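Local coordinates for protein acylneuraminate lyase (Mycoplasma synoviae, PDB 4N4P) that belongs to the dihydrodipicolinate synthetase family of TIM-barrel proteins and forms an assembly of four chains, at residues G9-V15 and F207-N213; A191-A195 and Y241-L246. All coordinates share one frame; numbering follows the deposited sequence.

Contact 1 of 2, residues G9-V15 and F207-N213; sequences GLFPAMV and FIGSTYN
Gly9 opens the pairing of two parallel strands by offering its O to Phe207 N at 2.8 Å. Its backbone angles would jam any CB against the preceding carbonyl oxygen, which is why glycine stands here. Leu10 then lays CD2 over the centre of the Tyr212 ring, 3.9 Å from the centroid and 2° off the normal, a CH-pi contact; CG anti to the carbonyl carbon (chi1 -62°) puts that branch there. Phe11 N reaches Phe207 O at 2.8 Å, and Phe11 O accepts Gly209 N at 3.1 Å. The Phe11 side chain, on the other face of the sheet from Leu10, rests its CB on Ile208 CG1. Pro12, at the end of the strand, lays CB 3.7 Å from Asn213 N, with Tyr212 CB a little farther off, and its CA-H meets Gly209 O. Ala13 N donates to that same oxygen at 3.0 Å. Gly209 leaves room for the ring of Tyr212, whose CE2 would crowd a CB there. This is the closure of a TIM barrel, first strand against eighth: Leu10 turns to helix 212-227, Met14 packs on helix 26-39, and strand 44-47 bonds the far side of 9-12.

Contact 2 of 2, residues A191-A195 and Y241-L246; sequences AWDEA and YNDYVL
Asn242 ND2 is held by two acceptors: Glu194 O, at 2.9 Å, and Glu177 OE1 of the second subunit. The first bond lies in the carbonyl plane, on a lone pair of Glu194 O, and is fairly straight, with an N-H...O angle of 157°. It joins the loop behind the seventh strand of the TIM barrel to helix 231-248, one of the helices that follow the barrel. The other end of the amide works too, since Asn242 OD1 accepts from a water that also donates to Asp193 O, each at 2.9 Å. Asparagine suits this place because one flat group can serve a donor and an acceptor at once.

Beside it, Glu194 runs extended beyond CG and reaches the side chains of Val245 and Leu246 on the helix, its carboxylate plane turned 61° from the amide. OE1 receives Trp192 NE1 at 2.9 Å on its anti side, which would fix the rotation of the carboxylate, while OE2 lies 3.5 Å from Val245 CG1 and 4.0 Å from Leu246 CD2. Val245 can present that methyl because CG1 stands opposite its backbone N (chi1 -179°). Phe174 of the second subunit packs on Trp192, Glu194 and Leu246, and Asp243 forms a salt bridge with Arg178 of that subunit, so the contact lies at a subunit interface. Nearer the barrel, Asp193 CB makes a loose contact with Tyr241 CE2, and Asp193 OD2 and Tyr241 OH both hydrogen-bond to Thr211 OG1. Tyr244, about one turn along the same helix, lies over one face of Tyr241, its CD2 3.7 Å above the ring centre.

Starting from the N terminus, the chain lays down strand 9-12, passes through the alternating strands and helices of the barrel, and returns at 207-213, where contact 1 closes a loop of 191 residues and seals the ring of strands. Contact 2 opens inside that loop, at 191-195 after strand 187-190, and closes beyond it on helix 231-248, so the two cross rather than nest. Their centres are about 12 Å apart. Thr211 of contact 1 couples them, its OG1 lying 2.5 Å from Asp193 OD2 and 2.7 Å from Tyr241 OH, one on each segment of contact 2. Barrel closure is thereby tied to the helices that follow it.

Contact 1 of 2, residues G9-V15 and F207-N213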
ATOM      1  N   GLY A   9      28.592  -1.786  17.807  1.00  9.26           N
ATOM      2  CA  GLY A   9      28.429  -3.204  18.035  1.00  8.60           C
ATOM      3  C   GLY A   9      26.979  -3.622  18.217  1.00  8.50           C
ATOM      4  O   GLY A   9      26.052  -3.010  17.648  1.00  8.64           O
ATOM      5  N   LEU A  10      26.781  -4.666  19.025  1.00  7.59           N
ATOM      6  CA  LEU A  10      25.454  -5.264  19.149  1.00  7.80           C
ATOM      7  C   LEU A  10      24.739  -4.875  20.432  1.00  7.74           C
ATOM      8  O   LEU A  10      25.283  -5.027  21.535  1.00  7.16           O
ATOM      9  CB  LEU A  10      25.538  -6.783  19.089  1.00  7.68           C
ATOM     10  CG  LEU A  10      26.075  -7.362  17.791  1.00  8.45           C
ATOM     11  CD1 LEU A  10      26.116  -8.905  17.950  1.00  7.59           C
ATOM     12  CD2 LEU A  10      25.181  -6.956  16.600  1.00  8.99           C
ATOM     13  N   PHE A  11      23.500  -4.420  20.258  1.00  7.07           N
ATOM     14  CA  PHE A  11      22.596  -4.047  21.354  1.00  7.24           C
ATOM     15  C   PHE A  11      21.299  -4.864  21.233  1.00  7.34           C
ATOM     16  O   PHE A  11      20.372  -4.420  20.562  1.00  7.57           O
ATOM     17  CB  PHE A  11      22.228  -2.573  21.233  1.00  7.26           C
ATOM     18  CG  PHE A  11      23.345  -1.627  21.598  1.00  8.80           C
ATOM     19  CD1 PHE A  11      24.513  -1.583  20.850  1.00 10.38           C
ATOM     20  CD2 PHE A  11      23.219  -0.799  22.696  1.00 10.70           C
ATOM     21  CE1 PHE A  11      25.556  -0.716  21.194  1.00 11.00           C
ATOM     22  CE2 PHE A  11      24.243   0.105  23.048  1.00 11.73           C
ATOM     23  CZ  PHE A  11      25.411   0.122  22.323  1.00 12.55           C
ATOM     24  N   PRO A  12      21.210  -6.021  21.905  1.00  7.54           N
ATOM     25  CA  PRO A  12      19.926  -6.722  21.946  1.00  7.31           C
ATOM     26  C   PRO A  12      18.837  -5.807  22.507  1.00  8.02           C
ATOM     27  O   PRO A  12      19.063  -5.036  23.474  1.00  8.44           O
ATOM     28  CB  PRO A  12      20.176  -7.885  22.929  1.00  8.30           C
ATOM     29  CG  PRO A  12      21.414  -7.436  23.736  1.00  8.70           C
ATOM     30  CD  PRO A  12      22.232  -6.696  22.735  1.00  6.95           C
ATOM     31  N   ALA A  13      17.670  -5.875  21.887  1.00  7.22           N
ATOM     32  CA  ALA A  13      16.473  -5.243  22.430  1.00  7.56           C
ATOM     33  C   ALA A  13      15.909  -6.194  23.480  1.00  8.21           C
ATOM     34  O   ALA A  13      15.215  -7.175  23.169  1.00  8.45           O
ATOM     35  CB  ALA A  13      15.463  -4.965  21.326  1.00  6.98           C
ATOM     36  N   MET A  14      16.263  -5.923  24.722  1.00  7.84           N
ATOM     37  CA  MET A  14      16.070  -6.869  25.819  1.00  9.06           C
ATOM     38  C   MET A  14      14.611  -7.219  26.040  1.00  8.59           C
ATOM     39  O   MET A  14      13.782  -6.344  26.051  1.00  8.63           O
ATOM     40  CB  MET A  14      16.604  -6.265  27.119  1.00  8.55           C
ATOM     41  CG  MET A  14      16.822  -7.334  28.194  1.00 10.76           C
ATOM     42  SD  MET A  14      17.291  -6.577  29.744  1.00 13.23           S
ATOM     43  CE  MET A  14      15.716  -6.059  30.390  1.00 10.88           C
ATOM     44  N   VAL A  15      14.338  -8.507  26.222  1.00  9.51           N
ATOM     45  CA  VAL A  15      13.018  -8.967  26.651  1.00  9.80           C
ATOM     46  C   VAL A  15      12.807  -8.588  28.122  1.00 10.25           C
ATOM     47  O   VAL A  15      13.768  -8.500  28.892  1.00 11.93           O
ATOM     48  CB  VAL A  15      12.847 -10.492  26.431  1.00  8.76           C
ATOM     49  CG1 VAL A  15      12.918 -10.794  24.934  1.00  9.57           C
ATOM     50  CG2 VAL A  15      13.921 -11.308  27.205  1.00 11.06           C
ATOM     51  N   PHE A 207      24.065  -1.691  16.138  1.00  6.71           N
ATOM     52  CA  PHE A 207      22.882  -2.454  15.730  1.00  6.84           C
ATOM     53  C   PHE A 207      22.003  -2.760  16.919  1.00  6.84           C
ATOM     54  O   PHE A 207      22.452  -3.340  17.909  1.00  7.27           O
ATOM     55  CB  PHE A 207      23.306  -3.729  15.010  1.00  6.35           C
ATOM     56  CG  PHE A 207      24.177  -3.445  13.838  1.00  7.39           C
ATOM     57  CD1 PHE A 207      25.553  -3.298  13.993  1.00  6.18           C
ATOM     58  CD2 PHE A 207      23.598  -3.220  12.590  1.00  7.76           C
ATOM     59  CE1 PHE A 207      26.344  -2.948  12.894  1.00  9.13           C
ATOM     60  CE2 PHE A 207      24.381  -2.893  11.487  1.00  7.17           C
ATOM     61  CZ  PHE A 207      25.749  -2.748  11.637  1.00 10.20           C
ATOM     62  N   ILE A 208      20.731  -2.381  16.818  1.00  6.36           N
ATOM     63  CA  ILE A 208      19.787  -2.727  17.870  1.00  6.42           C
ATOM     64  C   ILE A 208      18.820  -3.759  17.297  1.00  7.26           C
ATOM     65  O   ILE A 208      18.283  -3.566  16.211  1.00  6.94           O
ATOM     66  CB  ILE A 208      18.996  -1.519  18.379  1.00  6.70           C
ATOM     67  CG1 ILE A 208      19.943  -0.484  19.030  1.00  6.71           C
ATOM     68  CG2 ILE A 208      17.957  -1.961  19.380  1.00  6.67           C
ATOM     69  CD1 ILE A 208      19.294   0.871  19.257  1.00  8.86           C
ATOM     70  N   GLY A 209      18.599  -4.848  18.004  1.00  7.93           N
ATOM     71  CA  GLY A 209      17.675  -5.844  17.448  1.00  9.04           C
ATOM     72  C   GLY A 209      17.263  -6.928  18.411  1.00  8.63           C
ATOM     73  O   GLY A 209      18.015  -7.303  19.296  1.00  8.25           O
ATOM     74  N   SER A 210      16.039  -7.416  18.210  1.00  7.85           N
ATOM     75  CA  SER A 210      15.481  -8.472  19.042  1.00  8.55           C
ATOM     76  C   SER A 210      16.312  -9.752  18.918  1.00  7.89           C
ATOM     77  O   SER A 210      16.475 -10.492  19.888  1.00  8.00           O
ATOM     78  CB  SER A 210      14.046  -8.764  18.577  1.00  7.83           C
ATOM     79  OG  SER A 210      14.032  -9.213  17.217  1.00 10.32           O
ATOM     80  N   THR A 211      16.810 -10.029  17.715  1.00  6.86           N
ATOM     81  CA  THR A 211      17.414 -11.352  17.454  1.00  7.79           C
ATOM     82  C   THR A 211      18.799 -11.515  18.093  1.00  6.85           C
ATOM     83  O   THR A 211      19.285 -12.637  18.251  1.00  7.61           O
ATOM     84  CB  THR A 211      17.483 -11.698  15.936  1.00  7.93           C
ATOM     85  OG1 THR A 211      18.419 -10.829  15.296  1.00 10.69           O
ATOM     86  CG2 THR A 211      16.105 -11.553  15.276  1.00  8.18           C
ATOM     87  N   TYR A 212      19.418 -10.409  18.498  1.00  7.10           N
ATOM     88  CA  TYR A 212      20.744 -10.482  19.121  1.00  7.24           C
ATOM     89  C   TYR A 212      20.642 -10.937  20.571  1.00  7.95           C
ATOM     90  O   TYR A 212      21.664 -11.210  21.194  1.00  7.82           O
ATOM     91  CB  TYR A 212      21.503  -9.139  19.052  1.00  7.68           C
ATOM     92  CG  TYR A 212      21.442  -8.496  17.680  1.00  7.95           C
ATOM     93  CD1 TYR A 212      21.739  -9.245  16.526  1.00  9.22           C
ATOM     94  CD2 TYR A 212      21.071  -7.155  17.532  1.00  7.27           C
ATOM     95  CE1 TYR A 212      21.672  -8.665  15.238  1.00  9.06           C
ATOM     96  CE2 TYR A 212      20.994  -6.562  16.252  1.00  8.56           C
ATOM     97  CZ  TYR A 212      21.283  -7.334  15.116  1.00  9.30           C
ATOM     98  OH  TYR A 212      21.205  -6.761  13.861  1.00  8.15           O
ATOM     99  N   ASN A 213      19.420 -11.014  21.104  1.00  7.58           N
ATOM    100  CA  ASN A 213      19.219 -11.569  22.449  1.00  8.39           C
ATOM    101  C   ASN A 213      19.818 -12.972  22.595  1.00  8.48           C
ATOM    102  O   ASN A 213      20.299 -13.329  23.673  1.00  8.47           O
ATOM    103  CB  ASN A 213      17.725 -11.632  22.838  1.00  8.77           C
ATOM    104  CG  ASN A 213      17.169 -10.298  23.339  1.00 10.14           C
ATOM    105  OD1 ASN A 213      16.418  -9.591  22.623  1.00 14.48           O
ATOM    106  ND2 ASN A 213      17.477  -9.972  24.579  1.00  9.49           N
TER

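Contact 2 of 2, residues A191-A195 and Y241-L246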
ATOM      1  N   ALA A 191      18.488  -0.951  13.015  1.00  8.91           N
ATOM      2  CA  ALA A 191      17.578  -1.822  13.752  1.00  9.72           C
ATOM      3  C   ALA A 191      16.799  -2.775  12.845  1.00  9.51           C
ATOM      4  O   ALA A 191      15.693  -3.195  13.173  1.00 12.79           O
ATOM      5  CB  ALA A 191      16.640  -1.009  14.646  1.00  9.42           C
ATOM      6  N   TRP A 192      17.382  -3.153  11.720  1.00  8.80           N
ATOM      7  CA  TRP A 192      16.755  -4.180  10.884  1.00  9.17           C
ATOM      8  C   TRP A 192      17.705  -5.376  10.771  1.00  8.04           C
ATOM      9  O   TRP A 192      18.620  -5.387   9.960  1.00  7.47           O
ATOM     10  CB  TRP A 192      16.317  -3.620   9.521  1.00  9.68           C
ATOM     11  CG  TRP A 192      15.625  -4.666   8.636  1.00 11.69           C
ATOM     12  CD1 TRP A 192      14.937  -5.771   9.045  1.00 13.66           C
ATOM     13  CD2 TRP A 192      15.575  -4.670   7.205  1.00 13.00           C
ATOM     14  NE1 TRP A 192      14.450  -6.477   7.940  1.00 12.76           N
ATOM     15  CE2 TRP A 192      14.818  -5.810   6.806  1.00 11.69           C
ATOM     16  CE3 TRP A 192      16.076  -3.815   6.220  1.00 13.00           C
ATOM     17  CZ2 TRP A 192      14.568  -6.109   5.469  1.00 14.81           C
ATOM     18  CZ3 TRP A 192      15.834  -4.124   4.885  1.00 14.52           C
ATOM     19  CH2 TRP A 192      15.092  -5.262   4.527  1.00 13.81           C
ATOM     20  N   ASP A 193      17.484  -6.357  11.657  1.00  8.35           N
ATOM     21  CA  ASP A 193      18.411  -7.457  11.874  1.00  8.32           C
ATOM     22  C   ASP A 193      18.722  -8.203  10.577  1.00  8.14           C
ATOM     23  O   ASP A 193      19.870  -8.618  10.333  1.00  8.17           O
ATOM     24  CB  ASP A 193      17.819  -8.470  12.885  1.00  8.76           C
ATOM     25  CG  ASP A 193      17.371  -7.819  14.203  1.00 10.80           C
ATOM     26  OD1 ASP A 193      16.880  -6.684  14.163  1.00 15.19           O
ATOM     27  OD2 ASP A 193      17.495  -8.461  15.271  1.00 10.21           O
ATOM     28  N   GLU A 194      17.695  -8.385   9.749  1.00  8.19           N
ATOM     29  CA  GLU A 194      17.882  -9.139   8.501  1.00  9.02           C
ATOM     30  C   GLU A 194      18.738  -8.417   7.447  1.00  8.75           C
ATOM     31  O   GLU A 194      19.020  -8.956   6.378  1.00  9.13           O
ATOM     32  CB  GLU A 194      16.522  -9.485   7.914  1.00 10.30           C
ATOM     33  CG  GLU A 194      15.706 -10.373   8.829  1.00 13.42           C
ATOM     34  CD  GLU A 194      14.206 -10.328   8.517  1.00 21.17           C
ATOM     35  OE1 GLU A 194      13.709  -9.286   8.004  1.00 23.07           O
ATOM     36  OE2 GLU A 194      13.530 -11.354   8.777  1.00 23.96           O
ATOM     37  N   ALA A 195      19.149  -7.199   7.749  1.00  8.07           N
ATOM     38  CA  ALA A 195      19.918  -6.435   6.775  1.00  7.81           C
ATOM     39  C   ALA A 195      21.202  -5.912   7.367  1.00  7.82           C
ATOM     40  O   ALA A 195      21.744  -4.901   6.900  1.00  7.58           O
ATOM     41  CB  ALA A 195      19.079  -5.293   6.227  1.00  8.01           C
ATOM     42  N   TYR A 241      22.117 -16.433   9.039  1.00  7.40           N
ATOM     43  CA  TYR A 241      21.443 -15.579  10.018  1.00  6.42           C
ATOM     44  C   TYR A 241      19.981 -15.344   9.648  1.00  6.20           C
ATOM     45  O   TYR A 241      19.083 -15.375  10.484  1.00  6.21           O
ATOM     46  CB  TYR A 241      22.186 -14.234  10.180  1.00  6.10           C
ATOM     47  CG  TYR A 241      21.853 -13.587  11.498  1.00  6.32           C
ATOM     48  CD1 TYR A 241      22.511 -13.982  12.674  1.00  6.52           C
ATOM     49  CD2 TYR A 241      20.811 -12.652  11.587  1.00  8.06           C
ATOM     50  CE1 TYR A 241      22.168 -13.434  13.900  1.00  8.13           C
ATOM     51  CE2 TYR A 241      20.452 -12.091  12.818  1.00  8.16           C
ATOM     52  CZ  TYR A 241      21.150 -12.492  13.969  1.00  7.31           C
ATOM     53  OH  TYR A 241      20.827 -11.959  15.181  1.00  9.01           O
ATOM     54  N   ASN A 242      19.725 -15.101   8.381  1.00  5.28           N
ATOM     55  CA  ASN A 242      18.339 -14.791   8.004  1.00  5.80           C
ATOM     56  C   ASN A 242      17.483 -16.040   7.989  1.00  5.75           C
ATOM     57  O   ASN A 242      16.303 -15.963   8.262  1.00  5.63           O
ATOM     58  CB  ASN A 242      18.307 -14.047   6.672  1.00  4.78           C
ATOM     59  CG  ASN A 242      18.805 -12.587   6.831  1.00  7.24           C
ATOM     60  OD1 ASN A 242      19.198 -12.186   7.931  1.00  7.71           O
ATOM     61  ND2 ASN A 242      18.767 -11.806   5.753  1.00  6.10           N
ATOM     62  N   ASP A 243      18.110 -17.190   7.735  1.00  6.63           N
ATOM     63  CA  ASP A 243      17.422 -18.479   7.920  1.00  7.35           C
ATOM     64  C   ASP A 243      16.985 -18.558   9.380  1.00  6.78           C
ATOM     65  O   ASP A 243      15.839 -18.913   9.687  1.00  7.28           O
ATOM     66  CB  ASP A 243      18.348 -19.665   7.612  1.00  8.07           C
ATOM     67  CG  ASP A 243      18.541 -19.913   6.130  1.00 10.12           C
ATOM     68  OD1 ASP A 243      17.854 -19.312   5.283  1.00 10.75           O
ATOM     69  OD2 ASP A 243      19.399 -20.742   5.825  1.00  9.69           O
ATOM     70  N   TYR A 244      17.914 -18.218  10.264  1.00  7.03           N
ATOM     71  CA  TYR A 244      17.676 -18.232  11.715  1.00  7.15           C
ATOM     72  C   TYR A 244      16.530 -17.316  12.096  1.00  7.74           C
ATOM     73  O   TYR A 244      15.634 -17.717  12.832  1.00  6.26           O
ATOM     74  CB  TYR A 244      18.955 -17.854  12.475  1.00  7.65           C
ATOM     75  CG  TYR A 244      18.753 -17.118  13.788  1.00  7.75           C
ATOM     76  CD1 TYR A 244      18.216 -17.769  14.917  1.00  7.83           C
ATOM     77  CD2 TYR A 244      19.126 -15.753  13.909  1.00  5.48           C
ATOM     78  CE1 TYR A 244      18.035 -17.072  16.140  1.00  6.95           C
ATOM     79  CE2 TYR A 244      18.981 -15.064  15.115  1.00  5.72           C
ATOM     80  CZ  TYR A 244      18.422 -15.718  16.223  1.00  6.16           C
ATOM     81  OH  TYR A 244      18.262 -15.036  17.411  1.00  7.61           O
ATOM     82  N   VAL A 245      16.554 -16.082  11.595  1.00  7.54           N
ATOM     83  CA  VAL A 245      15.491 -15.139  11.948  1.00  7.50           C
ATOM     84  C   VAL A 245      14.121 -15.671  11.534  1.00  8.07           C
ATOM     85  O   VAL A 245      13.195 -15.679  12.342  1.00  7.18           O
ATOM     86  CB  VAL A 245      15.728 -13.736  11.359  1.00  7.49           C
ATOM     87  CG1 VAL A 245      14.589 -12.795  11.783  1.00  8.14           C
ATOM     88  CG2 VAL A 245      17.109 -13.167  11.843  1.00  7.83           C
ATOM     89  N   LEU A 246      13.992 -16.132  10.287  1.00  8.65           N
ATOM     90  CA  LEU A 246      12.721 -16.668   9.806  1.00  9.55           C
ATOM     91  C   LEU A 246      12.271 -17.919  10.610  1.00  9.67           C
ATOM     92  O   LEU A 246      11.069 -18.078  10.936  1.00  9.65           O
ATOM     93  CB  LEU A 246      12.819 -16.989   8.305  1.00  9.99           C
ATOM     94  CG  LEU A 246      12.917 -15.710   7.461  1.00 12.00           C
ATOM     95  CD1 LEU A 246      12.987 -16.010   5.964  1.00 11.92           C
ATOM     96  CD2 LEU A 246      11.753 -14.774   7.776  1.00 15.10           C
TER
HETATM   97  O   HOH W   1      21.312 -10.396   8.613  1.00  9.16           O